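Side-chain contacts in heme oxygenase 1 (Synechocystis sp., PDB 1WE1), which probably opens the heme ring oxidatively, using oxygen and reducing equivalents to give biliverdin IXalpha, carbon monoxide and free iron, a key step towards photosynthetic antenna pigments: residues G44-V49 against M200-E205; A58-H63 against T115-L120; I69-L74 against K168-Q173. All coordinates share one frame; numbering follows the deposited sequence.

Overall arrangement
The three contacts lie in a single all-helical heme oxygenase chain. Contact 1 (44-49 with 200-205) closes the longest loop, between helices 36-59 and 182-205, and contacts 2 and 3 are nested within it. Contact 2 (58-63 with 115-120) shares helix 36-59 with contact 1, their centres being about 23 Å apart. Contact 3 (69-74 with 168-173) lies about 15 Å from contact 2, centre to centre, and alternates with it along the chain, and the two touch through A58 and Y70. Contacts 1 and 3, their centres about 23 Å apart, both reach the heme: F203 meets a vinyl group, K168 and R172 the propionates, while contact 2 joins the chain away from it.

Contact 1: residues G44-V49 against M200-E205; sequences GNLYFV and MKMFNE. With HEM (protoporphyrin IX containing Fe), chain H.
N45 and M202 mark the point of nearest backbone approach, their CA atoms 8.0 Å apart, and their side chains run past each other in opposite directions. The thioether sulfur does the touching: M202 SD is nearest to N45 CB, at 3.6 Å, alongside the root of the asparagine. The amide itself is spent elsewhere, since N45 OD1 accepts a hydrogen bond from the backbone N of S99. N45 ND2 stays 4.1 Å from E205 OE2, with the amide and carboxylate planes turned 45° apart, a proximity too long to count as a bond. E205 bonds the chain around the start of helix 100-115, OE2 with the S99 hydroxyl and OE1 with the A101 backbone N, so S99, just before that helix, and A101 in its first turn take up polar atoms from N45 and E205.

One residue on, L46 reaches M202 from the other end of the thioether: L46 CD2 and M202 CE are 3.7 Å apart. The methionine chain bends at its last torsion (chi3 -64°), which turns the methyl away from an extended path and brings it to the leucine. The helices themselves, 36-59 and 182-205, run nearly antiparallel in the all-helical heme oxygenase fold, with short-segment axes 11.7 Å apart at an angle of 155°. This spacing is consistent with the small buried area, 162 Å², and with M202 doing most of the bridging. Y105 of helix 100-115 also touches M202.

V49, one turn after N45, points its CB bond toward 200-205, but V49 CG2 stays 4.7 Å from M202 SD, and its side chain packs on Y105 as well. Next to M202, F203 belongs to the heme pocket, its CE2 lying 3.7 Å from the heme vinyl carbon CBB.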
# COMPACT_ATOMS: atom_id res chain seq x y z
N GLY A 44 -5.25 -3.60 8.91
CA GLY A 44 -6.67 -3.80 8.70
C GLY A 44 -7.14 -2.94 7.54
O GLY A 44 -7.86 -3.40 6.66
N ASN A 45 -6.73 -1.67 7.52
CA ASN A 45 -7.14 -0.80 6.42
C ASN A 45 -6.63 -1.29 5.05
O ASN A 45 -7.42 -1.52 4.13
CB ASN A 45 -6.69 0.63 6.67
CG ASN A 45 -7.62 1.37 7.62
OD1 ASN A 45 -8.80 1.05 7.75
ND2 ASN A 45 -7.08 2.39 8.28
N LEU A 46 -5.32 -1.46 4.91
CA LEU A 46 -4.78 -1.92 3.64
C LEU A 46 -5.49 -3.19 3.21
O LEU A 46 -5.73 -3.41 2.02
CB LEU A 46 -3.28 -2.18 3.75
CG LEU A 46 -2.50 -0.91 4.09
CD1 LEU A 46 -1.01 -1.19 4.10
CD2 LEU A 46 -2.83 0.15 3.06
N TYR A 47 -5.85 -4.03 4.17
CA TYR A 47 -6.56 -5.26 3.87
C TYR A 47 -7.80 -4.96 3.02
O TYR A 47 -8.05 -5.64 2.03
CB TYR A 47 -6.96 -5.95 5.17
CG TYR A 47 -7.93 -7.08 4.97
CD1 TYR A 47 -7.54 -8.26 4.34
CD2 TYR A 47 -9.26 -6.96 5.38
CE1 TYR A 47 -8.46 -9.28 4.10
CE2 TYR A 47 -10.18 -7.98 5.14
CZ TYR A 47 -9.78 -9.13 4.51
OH TYR A 47 -10.70 -10.13 4.26
N PHE A 48 -8.58 -3.94 3.40
CA PHE A 48 -9.78 -3.60 2.65
C PHE A 48 -9.47 -2.92 1.32
O PHE A 48 -10.15 -3.15 0.32
CB PHE A 48 -10.70 -2.69 3.48
CG PHE A 48 -11.18 -3.33 4.75
CD1 PHE A 48 -10.60 -3.02 5.98
CD2 PHE A 48 -12.19 -4.30 4.72
CE1 PHE A 48 -11.01 -3.64 7.15
CE2 PHE A 48 -12.61 -4.94 5.89
CZ PHE A 48 -12.02 -4.61 7.11
N VAL A 49 -8.45 -2.08 1.31
CA VAL A 49 -8.09 -1.39 0.08
C VAL A 49 -7.63 -2.38 -0.97
O VAL A 49 -8.06 -2.31 -2.12
CB VAL A 49 -6.98 -0.36 0.32
CG1 VAL A 49 -6.61 0.31 -1.01
CG2 VAL A 49 -7.45 0.67 1.35
N MET A 200 -1.40 8.68 3.27
CA MET A 200 -0.93 9.59 4.29
C MET A 200 -2.02 9.91 5.31
O MET A 200 -1.72 10.10 6.49
CB MET A 200 -0.42 10.87 3.63
CG MET A 200 0.83 10.66 2.80
SD MET A 200 1.74 12.19 2.52
CE MET A 200 1.10 12.68 0.89
N LYS A 201 -3.28 9.94 4.88
CA LYS A 201 -4.34 10.24 5.82
C LYS A 201 -4.56 9.07 6.79
O LYS A 201 -4.90 9.28 7.95
CB LYS A 201 -5.64 10.60 5.08
CG LYS A 201 -6.63 11.30 5.99
CD LYS A 201 -7.76 12.00 5.25
CE LYS A 201 -8.69 12.69 6.25
NZ LYS A 201 -9.62 13.67 5.59
N MET A 202 -4.35 7.84 6.31
CA MET A 202 -4.49 6.68 7.18
C MET A 202 -3.41 6.74 8.28
O MET A 202 -3.68 6.44 9.45
CB MET A 202 -4.37 5.39 6.38
CG MET A 202 -5.56 5.11 5.49
SD MET A 202 -5.56 3.47 4.68
CE MET A 202 -4.09 3.60 3.64
N PHE A 203 -2.20 7.15 7.89
CA PHE A 203 -1.08 7.25 8.83
C PHE A 203 -1.36 8.29 9.90
O PHE A 203 -1.13 8.06 11.09
CB PHE A 203 0.21 7.64 8.12
CG PHE A 203 0.68 6.67 7.08
CD1 PHE A 203 0.34 5.32 7.15
CD2 PHE A 203 1.51 7.10 6.05
CE1 PHE A 203 0.83 4.41 6.21
CE2 PHE A 203 2.01 6.20 5.09
CZ PHE A 203 1.67 4.85 5.17
N ASN A 204 -1.83 9.46 9.48
CA ASN A 204 -2.14 10.53 10.41
C ASN A 204 -3.22 10.12 11.43
O ASN A 204 -3.20 10.56 12.58
CB ASN A 204 -2.58 11.79 9.65
CG ASN A 204 -1.42 12.51 9.01
OD1 ASN A 204 -0.38 12.71 9.63
ND2 ASN A 204 -1.60 12.91 7.75
N GLU A 205 -4.15 9.26 11.00
CA GLU A 205 -5.21 8.76 11.88
C GLU A 205 -4.61 7.98 13.05
O GLU A 205 -5.24 7.82 14.10
CB GLU A 205 -6.15 7.82 11.13
CG GLU A 205 -7.32 8.46 10.45
CD GLU A 205 -8.19 7.43 9.75
OE1 GLU A 205 -9.31 7.77 9.33
OE2 GLU A 205 -7.73 6.27 9.60
CHA HEM H . 9.67 3.74 -4.20
CHB HEM H . 5.01 4.08 -2.93
CHC HEM H . 6.50 5.31 1.53
CHD HEM H . 10.81 3.45 0.52
C1A HEM H . 8.27 3.85 -4.32
C2A HEM H . 7.49 3.82 -5.55
C3A HEM H . 6.18 3.96 -5.19
C4A HEM H . 6.16 4.02 -3.72
CMA HEM H . 4.97 4.04 -6.07
CAA HEM H . 8.05 3.59 -6.95
CBA HEM H . 8.75 4.82 -7.59
CGA HEM H . 9.24 4.59 -8.90
O1A HEM H . 8.52 5.06 -9.86
O2A HEM H . 10.30 3.97 -9.14
C1B HEM H . 5.00 4.49 -1.58
C2B HEM H . 3.80 4.88 -0.84
C3B HEM H . 4.21 5.17 0.43
C4B HEM H . 5.66 5.03 0.43
CMB HEM H . 2.41 4.91 -1.43
CAB HEM H . 3.38 5.51 1.65
CBB HEM H . 2.59 6.85 1.53
C1C HEM H . 7.78 4.84 1.69
C2C HEM H . 8.52 4.78 2.94
C3C HEM H . 9.78 4.48 2.59
C4C HEM H . 9.76 4.06 1.21
CMC HEM H . 7.92 5.02 4.31
CAC HEM H . 11.03 4.59 3.47
CBC HEM H . 11.30 3.25 4.22
C1D HEM H . 10.89 3.34 -0.89
C2D HEM H . 12.09 2.91 -1.60
C3D HEM H . 11.76 2.95 -2.92
C4D HEM H . 10.37 3.46 -3.01
CMD HEM H . 13.37 2.55 -0.92
CAD HEM H . 12.58 2.57 -4.14
CBD HEM H . 13.29 3.83 -4.80
CGD HEM H . 13.81 3.55 -6.09
O1D HEM H . 13.14 2.86 -6.93
O2D HEM H . 14.95 3.99 -6.42
NA HEM H . 7.44 4.00 -3.22
NB HEM H . 6.13 4.58 -0.79
NC HEM H . 8.55 4.34 0.62
ND HEM H . 9.85 3.62 -1.77
FE HEM H . 8.01 4.14 -1.31
O HOH W 1 7.61 2.40 -1.14

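Contact 2: residues A58-H63 against T115-L120; sequences AKFKDH and TAPELL
F60 and P117 supply the CH-pi interaction of this contact, and their CA atoms, 8.3 Å apart, are the nearest pair across it. P117 CB sits over one face of the phenyl ring, 4.3 Å from the F60 ring centroid and 23° off the ring normal, so it is displaced from the centre toward the rim. The closest ring atom is CE2, with F60 CE2 and P117 CB separated by 4.0 Å. The two side chains cross at about a right angle. F60 CG is anti to the carbonyl carbon (chi1 -58°), a setting that carries the ring from the chain toward the proline.

Further van der Waals contacts extend this patch. H63 approaches the same proline by a different atom, its NE2 lying 4.1 Å from P117 CG at an oblique angle to the imidazole, so the pyrrolidine is touched at CB by one ring and at CG by another. The contact of L120 is looser: L120 CD2 comes 4.4 Å from F60 CD1, also obliquely. L66 touches F60, P117 and L120 from the loop beyond H63.

The fold places two connections here. F60 to H63 form a type I beta turn beyond helix 36-59, closed by H63 N to F60 O, and 117-119 is a short 3-10 segment on the way from helix 100-115 to helix 120-146. The turn brings both aromatic side chains to the proline, and H63 CB lies in the plane of the F60 ring, at its edge.

The polar ends bond to residues outside the two segments. H63 ND1 is hydrogen-bonded to the backbone N of L66, which helps fix the imidazole. E118 OE2 forms a salt bridge with R187 of helix 182-205, linking the 3-10 segment to that helix.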
# COMPACT_ATOMS: atom_id res chain seq x y z
N ALA A 58 -9.52 -7.79 -11.31
CA ALA A 58 -9.80 -9.10 -11.90
C ALA A 58 -10.93 -9.01 -12.92
O ALA A 58 -10.98 -9.80 -13.86
CB ALA A 58 -10.15 -10.10 -10.81
N LYS A 59 -11.84 -8.05 -12.73
CA LYS A 59 -12.94 -7.87 -13.68
C LYS A 59 -12.37 -7.35 -14.99
O LYS A 59 -12.93 -7.59 -16.06
CB LYS A 59 -13.95 -6.84 -13.18
CG LYS A 59 -14.81 -7.27 -12.03
CD LYS A 59 -16.10 -6.44 -12.01
CE LYS A 59 -15.83 -4.94 -12.12
NZ LYS A 59 -17.08 -4.13 -12.15
N PHE A 60 -11.26 -6.62 -14.91
CA PHE A 60 -10.64 -6.05 -16.09
C PHE A 60 -9.40 -6.80 -16.52
O PHE A 60 -8.49 -6.22 -17.10
CB PHE A 60 -10.30 -4.57 -15.86
CG PHE A 60 -11.48 -3.72 -15.49
CD1 PHE A 60 -11.83 -3.53 -14.16
CD2 PHE A 60 -12.29 -3.15 -16.47
CE1 PHE A 60 -12.96 -2.79 -13.80
CE2 PHE A 60 -13.42 -2.41 -16.13
CZ PHE A 60 -13.76 -2.24 -14.79
N LYS A 61 -9.34 -8.10 -16.24
CA LYS A 61 -8.17 -8.89 -16.62
C LYS A 61 -7.96 -8.84 -18.14
O LYS A 61 -6.83 -8.94 -18.62
CB LYS A 61 -8.32 -10.34 -16.17
CG LYS A 61 -9.53 -11.04 -16.73
CD LYS A 61 -9.47 -12.56 -16.56
CE LYS A 61 -9.49 -12.99 -15.10
NZ LYS A 61 -8.22 -12.68 -14.40
N ASP A 62 -9.05 -8.67 -18.88
CA ASP A 62 -8.99 -8.62 -20.35
C ASP A 62 -9.39 -7.27 -20.95
O ASP A 62 -9.75 -7.19 -22.12
CB ASP A 62 -9.88 -9.72 -20.93
CG ASP A 62 -10.74 -10.39 -19.87
OD1 ASP A 62 -11.34 -9.66 -19.05
OD2 ASP A 62 -10.81 -11.64 -19.86
N HIS A 63 -9.33 -6.22 -20.14
CA HIS A 63 -9.67 -4.87 -20.58
C HIS A 63 -8.54 -4.33 -21.47
O HIS A 63 -7.37 -4.64 -21.26
CB HIS A 63 -9.90 -3.98 -19.34
CG HIS A 63 -10.08 -2.53 -19.63
ND1 HIS A 63 -9.01 -1.65 -19.75
CD2 HIS A 63 -11.19 -1.77 -19.78
CE1 HIS A 63 -9.47 -0.43 -19.96
NE2 HIS A 63 -10.79 -0.47 -19.98
N THR A 115 -16.24 4.64 -13.51
CA THR A 115 -16.22 5.70 -14.51
C THR A 115 -14.89 5.94 -15.21
O THR A 115 -14.86 6.50 -16.30
CB THR A 115 -16.70 7.02 -13.88
OG1 THR A 115 -15.78 7.43 -12.86
CG2 THR A 115 -18.08 6.84 -13.24
N ALA A 116 -13.78 5.52 -14.61
CA ALA A 116 -12.47 5.72 -15.23
C ALA A 116 -11.49 4.59 -14.93
O ALA A 116 -10.40 4.83 -14.44
CB ALA A 116 -11.88 7.04 -14.76
N PRO A 117 -11.86 3.35 -15.26
CA PRO A 117 -11.00 2.19 -15.02
C PRO A 117 -9.52 2.38 -15.30
O PRO A 117 -8.68 1.70 -14.71
CB PRO A 117 -11.62 1.10 -15.90
CG PRO A 117 -12.37 1.86 -16.94
CD PRO A 117 -12.99 2.96 -16.12
N GLU A 118 -9.19 3.31 -16.20
CA GLU A 118 -7.78 3.51 -16.51
C GLU A 118 -7.03 4.16 -15.34
O GLU A 118 -5.82 4.00 -15.22
CB GLU A 118 -7.57 4.34 -17.80
CG GLU A 118 -8.02 5.80 -17.76
CD GLU A 118 -9.53 5.97 -17.78
OE1 GLU A 118 -10.26 5.00 -18.11
OE2 GLU A 118 -10.00 7.10 -17.48
N LEU A 119 -7.75 4.87 -14.48
CA LEU A 119 -7.13 5.50 -13.32
C LEU A 119 -6.66 4.44 -12.32
O LEU A 119 -5.89 4.74 -11.39
CB LEU A 119 -8.12 6.47 -12.66
CG LEU A 119 -8.43 7.69 -13.54
CD1 LEU A 119 -9.27 8.70 -12.77
CD2 LEU A 119 -7.12 8.34 -13.98
N LEU A 120 -7.11 3.21 -12.51
CA LEU A 120 -6.74 2.08 -11.67
C LEU A 120 -5.25 1.79 -11.79
O LEU A 120 -4.67 1.13 -10.92
CB LEU A 120 -7.54 0.85 -12.08
CG LEU A 120 -8.60 0.28 -11.14
CD1 LEU A 120 -9.27 1.36 -10.31
CD2 LEU A 120 -9.61 -0.47 -11.98

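Contact 3: residues I69-L74 against K168-Q173; sequences IYFPEL and KNTYRQ. With HEM (protoporphyrin IX containing Fe), chain H; PO4 (phosphate ion), chain E.
Helix 164-176 lines the propionate end of the heme pocket through K168 and R172, and T170 and Y171 of the same helix receive F71 and L74 of the loop. Both K168 and R172 are experimentally assigned heme-binding residues. R172 NH1 donates to heme O2A over 2.7 Å with an N-H...O angle of 152°, the oxygen lying near the guanidinium plane. K168, fully extended, brings NZ 3.0 Å from heme O1D and also bonds a phosphate, probably from the crystallisation liquor.

Away from the heme, Y171 carries the contact with 69-74. Its CG lies anti to the backbone N (chi1 -171°), which carries the ring toward F71 and L74. The F71 and Y171 rings meet rim to rim, centroids 5.8 Å apart and planes at 46°, neither lying over the other's face; F71 CD2 and Y171 CD2 are 3.7 Å apart. L74 CD1 meets the same CD2-CE2 edge from the other side of the ring plane, 3.8 Å from Y171 CE2. The T170 methyl touches the far end of F71, with T170 CG2 4.1 Å from F71 CZ. A serine in place of F71 would probably take the phenyl away from T170 CG2 and Y171 CD2 and leave a gap beside the helix.

F71 to L74 form a type I beta turn in the loop before helix 77-88. Behind it, F167 of helix 164-176 meets F71 edge-to-face and also touches L74, while the Y171 hydroxyl is hydrogen-bonded to S124 of helix 120-146, which also receives I69.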
# COMPACT_ATOMS: atom_id res chain seq x y z
N ILE A 69 -1.37 -4.38 -17.06
CA ILE A 69 -0.78 -4.32 -15.73
C ILE A 69 -1.47 -5.30 -14.78
O ILE A 69 -1.47 -5.12 -13.56
CB ILE A 69 -0.86 -2.89 -15.16
CG1 ILE A 69 -2.31 -2.47 -14.98
CG2 ILE A 69 -0.16 -1.93 -16.09
CD1 ILE A 69 -2.48 -1.13 -14.26
N TYR A 70 -2.05 -6.34 -15.36
CA TYR A 70 -2.73 -7.35 -14.58
C TYR A 70 -1.79 -8.50 -14.24
O TYR A 70 -1.62 -9.43 -15.03
CB TYR A 70 -3.94 -7.88 -15.34
CG TYR A 70 -4.70 -8.95 -14.59
CD1 TYR A 70 -5.46 -8.63 -13.46
CD2 TYR A 70 -4.64 -10.29 -14.98
CE1 TYR A 70 -6.13 -9.62 -12.74
CE2 TYR A 70 -5.30 -11.28 -14.27
CZ TYR A 70 -6.04 -10.94 -13.15
OH TYR A 70 -6.68 -11.93 -12.43
N PHE A 71 -1.17 -8.41 -13.07
CA PHE A 71 -0.23 -9.41 -12.58
C PHE A 71 -0.72 -9.98 -11.25
O PHE A 71 -0.27 -9.55 -10.19
CB PHE A 71 1.15 -8.79 -12.38
CG PHE A 71 1.74 -8.20 -13.62
CD1 PHE A 71 2.30 -9.02 -14.60
CD2 PHE A 71 1.76 -6.82 -13.81
CE1 PHE A 71 2.87 -8.47 -15.75
CE2 PHE A 71 2.33 -6.26 -14.95
CZ PHE A 71 2.89 -7.09 -15.92
N PRO A 72 -1.63 -10.96 -11.29
CA PRO A 72 -2.17 -11.58 -10.07
C PRO A 72 -1.09 -12.07 -9.11
O PRO A 72 -1.38 -12.51 -8.00
CB PRO A 72 -3.04 -12.71 -10.62
CG PRO A 72 -2.39 -13.05 -11.93
CD PRO A 72 -2.08 -11.68 -12.49
N GLU A 73 0.16 -11.98 -9.55
CA GLU A 73 1.29 -12.40 -8.73
C GLU A 73 1.57 -11.33 -7.69
O GLU A 73 2.30 -11.55 -6.73
CB GLU A 73 2.54 -12.59 -9.60
CG GLU A 73 2.30 -13.49 -10.80
CD GLU A 73 1.92 -12.71 -12.05
OE1 GLU A 73 2.82 -12.11 -12.67
OE2 GLU A 73 0.72 -12.70 -12.42
N LEU A 74 0.98 -10.15 -7.89
CA LEU A 74 1.16 -9.04 -6.96
C LEU A 74 0.15 -9.09 -5.82
O LEU A 74 0.45 -8.62 -4.72
CB LEU A 74 1.04 -7.70 -7.70
CG LEU A 74 2.14 -7.39 -8.71
CD1 LEU A 74 1.83 -6.07 -9.44
CD2 LEU A 74 3.49 -7.32 -8.00
N LYS A 168 10.07 -5.97 -11.51
CA LYS A 168 9.92 -4.53 -11.44
C LYS A 168 10.12 -3.91 -12.83
O LYS A 168 9.59 -2.84 -13.13
CB LYS A 168 10.90 -3.94 -10.42
CG LYS A 168 10.55 -2.53 -9.94
CD LYS A 168 11.53 -2.03 -8.87
CE LYS A 168 11.36 -0.52 -8.63
NZ LYS A 168 12.35 0.07 -7.68
N ASN A 169 10.88 -4.58 -13.69
CA ASN A 169 11.10 -4.07 -15.04
C ASN A 169 9.93 -4.43 -15.94
O ASN A 169 9.39 -3.58 -16.64
CB ASN A 169 12.40 -4.62 -15.63
CG ASN A 169 13.63 -3.95 -15.05
OD1 ASN A 169 13.69 -2.72 -14.93
ND2 ASN A 169 14.63 -4.75 -14.69
N THR A 170 9.55 -5.70 -15.93
CA THR A 170 8.42 -6.13 -16.73
C THR A 170 7.26 -5.18 -16.43
O THR A 170 6.55 -4.74 -17.34
CB THR A 170 7.98 -7.56 -16.36
OG1 THR A 170 9.05 -8.48 -16.64
CG2 THR A 170 6.73 -7.96 -17.14
N TYR A 171 7.09 -4.84 -15.15
CA TYR A 171 6.02 -3.96 -14.72
C TYR A 171 6.15 -2.52 -15.25
O TYR A 171 5.17 -1.96 -15.77
CB TYR A 171 5.90 -3.97 -13.19
CG TYR A 171 4.67 -3.24 -12.68
CD1 TYR A 171 4.66 -1.85 -12.56
CD2 TYR A 171 3.49 -3.94 -12.38
CE1 TYR A 171 3.51 -1.17 -12.17
CE2 TYR A 171 2.34 -3.27 -11.98
CZ TYR A 171 2.36 -1.88 -11.87
OH TYR A 171 1.23 -1.19 -11.46
N ARG A 172 7.33 -1.91 -15.13
CA ARG A 172 7.53 -0.55 -15.63
C ARG A 172 7.32 -0.58 -17.14
O ARG A 172 6.68 0.29 -17.73
CB ARG A 172 8.95 -0.07 -15.37
CG ARG A 172 9.31 0.16 -13.92
CD ARG A 172 10.82 0.25 -13.81
NE ARG A 172 11.29 0.64 -12.49
CZ ARG A 172 11.01 1.81 -11.91
NH1 ARG A 172 11.50 2.07 -10.71
NH2 ARG A 172 10.23 2.70 -12.53
N GLN A 173 7.89 -1.62 -17.76
CA GLN A 173 7.78 -1.84 -19.20
C GLN A 173 6.30 -1.89 -19.55
O GLN A 173 5.83 -1.17 -20.44
CB GLN A 173 8.46 -3.17 -19.56
CG GLN A 173 8.38 -3.56 -21.04
CD GLN A 173 9.04 -2.54 -21.95
OE1 GLN A 173 10.21 -2.19 -21.77
NE2 GLN A 173 8.30 -2.07 -22.95
CHA HEM H . 9.67 3.74 -4.20
CHB HEM H . 5.01 4.08 -2.93
CHC HEM H . 6.50 5.31 1.53
CHD HEM H . 10.81 3.45 0.52
C1A HEM H . 8.27 3.85 -4.32
C2A HEM H . 7.49 3.82 -5.55
C3A HEM H . 6.18 3.96 -5.19
C4A HEM H . 6.16 4.02 -3.72
CMA HEM H . 4.97 4.04 -6.07
CAA HEM H . 8.05 3.59 -6.95
CBA HEM H . 8.75 4.82 -7.59
CGA HEM H . 9.24 4.59 -8.90
O1A HEM H . 8.52 5.06 -9.86
O2A HEM H . 10.30 3.97 -9.14
C1B HEM H . 5.00 4.49 -1.58
C2B HEM H . 3.80 4.88 -0.84
C3B HEM H . 4.21 5.17 0.43
C4B HEM H . 5.66 5.03 0.43
CMB HEM H . 2.41 4.91 -1.43
CAB HEM H . 3.38 5.51 1.65
CBB HEM H . 2.59 6.85 1.53
C1C HEM H . 7.78 4.84 1.69
C2C HEM H . 8.52 4.78 2.94
C3C HEM H . 9.78 4.48 2.59
C4C HEM H . 9.76 4.06 1.21
CMC HEM H . 7.92 5.02 4.31
CAC HEM H . 11.03 4.59 3.47
CBC HEM H . 11.30 3.25 4.22
C1D HEM H . 10.89 3.34 -0.89
C2D HEM H . 12.09 2.91 -1.60
C3D HEM H . 11.76 2.95 -2.92
C4D HEM H . 10.37 3.46 -3.01
CMD HEM H . 13.37 2.55 -0.92
CAD HEM H . 12.58 2.57 -4.14
CBD HEM H . 13.29 3.83 -4.80
CGD HEM H . 13.81 3.55 -6.09
O1D HEM H . 13.14 2.86 -6.93
O2D HEM H . 14.95 3.99 -6.42
NA HEM H . 7.44 4.00 -3.22
NB HEM H . 6.13 4.58 -0.79
NC HEM H . 8.55 4.34 0.62
ND HEM H . 9.85 3.62 -1.77
FE HEM H . 8.01 4.14 -1.31
P PO4 E . 15.90 -0.47 -10.20
O1 PO4 E . 16.54 0.22 -11.36
O2 PO4 E . 15.55 -1.86 -10.59
O3 PO4 E . 14.67 0.27 -9.81
O4 PO4 E . 16.85 -0.49 -9.06
O HOH W 1 7.61 2.40 -1.14